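Local structure of enolase-phosphatase E1 (2G80) at residues 122-127 and 152-157. The protein probably enolises and then dephosphorylates 2,3-diketo-5-methylthiopentyl-1-phosphate in the methionine salvage pathway, using one magnesium ion. Residues are numbered along the deposited sequence; the frame is centred on the assembly and turned at random.
Sequences IKAPVY and KLLFGY
The linker that leads from helix 103-118 to helix 128-136 is tied at Ala124 to the C-terminal end of helix 148-156 through the backbone of Tyr157. Ala124 N donates to Tyr157 O at 2.8 Å, nearly straight at 171° and in the plane of the carbonyl. Lys123 CA adds a longer CA-H...O contact to Tyr157 O, at 3.4 Å. Next to this bond, Ala124 CB points toward the helix, 3.5 Å from Leu154 O and 3.6 Å from Leu154 CD2. CG of Leu154, anti to the backbone N (chi1 -172°), lies 3.6 Å from Ala124 CB, and Leu154 CD2 also covers the centre of the Phe155 ring, 3.9 Å above its plane. This packing belongs to the HAD-like hydrolase fold: helix 148-156 follows strand 140-143 of the parallel sheet, and the side chain of Leu154 comes within about 6 Å of that of Glu39, a magnesium ligand. Pro125 centres an inverse gamma turn, closed by Val126 N to Ala124 O, after which CB of Val126 again points toward the helix. Val126 CG2 makes looser apolar contacts, 4.3 Å from both Leu154 CD2 and Phe155 CE1. Lys123, extended beyond CG, leads away, and its NZ hydrogen-bonds His166 O.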
# COMPACT_ATOMS: atom_id res chain seq x y z
N ILE A 122 4.15 -9.79 11.82
CA ILE A 122 3.14 -9.37 10.85
C ILE A 122 3.55 -9.82 9.45
O ILE A 122 4.74 -9.87 9.10
CB ILE A 122 2.84 -7.81 10.90
CG1 ILE A 122 4.12 -6.98 10.92
CG2 ILE A 122 2.03 -7.46 12.17
CD1 ILE A 122 3.96 -5.44 10.90
N LYS A 123 2.53 -10.18 8.66
CA LYS A 123 2.69 -10.66 7.29
C LYS A 123 1.59 -10.04 6.47
O LYS A 123 0.46 -9.97 6.95
CB LYS A 123 2.61 -12.19 7.29
CG LYS A 123 3.83 -12.84 7.99
CD LYS A 123 3.65 -14.28 8.27
CE LYS A 123 4.72 -14.76 9.24
NZ LYS A 123 4.50 -16.19 9.56
N ALA A 124 1.89 -9.61 5.25
CA ALA A 124 0.89 -8.94 4.38
C ALA A 124 -0.01 -9.99 3.68
O ALA A 124 0.49 -10.80 2.88
CB ALA A 124 1.57 -8.03 3.37
N PRO A 125 -1.33 -9.97 3.96
CA PRO A 125 -2.26 -10.95 3.39
C PRO A 125 -2.64 -10.71 1.91
O PRO A 125 -3.80 -10.44 1.59
CB PRO A 125 -3.48 -10.81 4.32
CG PRO A 125 -3.49 -9.43 4.75
CD PRO A 125 -2.05 -8.98 4.78
N VAL A 126 -1.71 -10.90 0.98
CA VAL A 126 -2.02 -10.72 -0.43
C VAL A 126 -2.85 -11.90 -0.92
O VAL A 126 -2.53 -13.05 -0.65
CB VAL A 126 -0.76 -10.51 -1.26
CG1 VAL A 126 -1.08 -10.36 -2.76
CG2 VAL A 126 0.01 -9.26 -0.73
N TYR A 127 -3.90 -11.60 -1.69
CA TYR A 127 -4.78 -12.65 -2.23
C TYR A 127 -3.97 -13.62 -3.07
O TYR A 127 -3.12 -13.20 -3.86
CB TYR A 127 -5.95 -12.08 -3.04
CG TYR A 127 -6.90 -11.21 -2.25
CD1 TYR A 127 -7.81 -11.77 -1.34
CD2 TYR A 127 -6.92 -9.84 -2.41
CE1 TYR A 127 -8.69 -10.96 -0.60
CE2 TYR A 127 -7.82 -9.02 -1.68
CZ TYR A 127 -8.69 -9.58 -0.80
OH TYR A 127 -9.56 -8.78 -0.11
N LYS A 152 7.36 -1.50 -0.71
CA LYS A 152 8.45 -2.47 -0.82
C LYS A 152 8.55 -3.40 0.39
O LYS A 152 8.80 -4.60 0.25
CB LYS A 152 9.79 -1.76 -1.02
CG LYS A 152 10.00 -1.16 -2.38
CD LYS A 152 11.37 -0.47 -2.43
CE LYS A 152 11.61 0.26 -3.78
NZ LYS A 152 12.95 0.92 -3.87
N LEU A 153 8.38 -2.82 1.57
CA LEU A 153 8.34 -3.53 2.84
C LEU A 153 7.16 -4.49 2.87
O LEU A 153 7.32 -5.68 3.20
CB LEU A 153 8.29 -2.49 3.97
CG LEU A 153 8.51 -2.99 5.39
CD1 LEU A 153 9.95 -3.52 5.54
CD2 LEU A 153 8.17 -1.84 6.35
N LEU A 154 5.97 -4.02 2.48
CA LEU A 154 4.75 -4.91 2.39
C LEU A 154 4.95 -6.11 1.46
O LEU A 154 4.63 -7.25 1.83
CB LEU A 154 3.53 -4.11 1.91
CG LEU A 154 2.15 -4.78 1.91
CD1 LEU A 154 1.01 -3.76 2.16
CD2 LEU A 154 1.83 -5.65 0.67
N PHE A 155 5.44 -5.85 0.24
CA PHE A 155 5.71 -6.92 -0.73
C PHE A 155 6.92 -7.79 -0.44
O PHE A 155 7.07 -8.83 -1.07
CB PHE A 155 5.72 -6.38 -2.17
CG PHE A 155 4.36 -5.92 -2.62
CD1 PHE A 155 3.36 -6.85 -2.86
CD2 PHE A 155 4.07 -4.58 -2.75
CE1 PHE A 155 2.08 -6.45 -3.26
CE2 PHE A 155 2.79 -4.17 -3.13
CZ PHE A 155 1.79 -5.13 -3.40
N GLY A 156 7.78 -7.38 0.51
CA GLY A 156 8.88 -8.22 0.94
C GLY A 156 8.51 -9.31 1.94
O GLY A 156 9.31 -10.24 2.16
N TYR A 157 7.32 -9.20 2.56
CA TYR A 157 6.87 -10.08 3.69
C TYR A 157 5.40 -10.46 3.58
O TYR A 157 4.56 -10.19 4.46
CB TYR A 157 7.15 -9.36 5.01
CG TYR A 157 8.62 -9.06 5.26
CD1 TYR A 157 9.47 -10.03 5.80
CD2 TYR A 157 9.17 -7.80 4.96
CE1 TYR A 157 10.82 -9.78 6.03
CE2 TYR A 157 10.51 -7.52 5.20
CZ TYR A 157 11.33 -8.52 5.75
OH TYR A 157 12.65 -8.33 5.98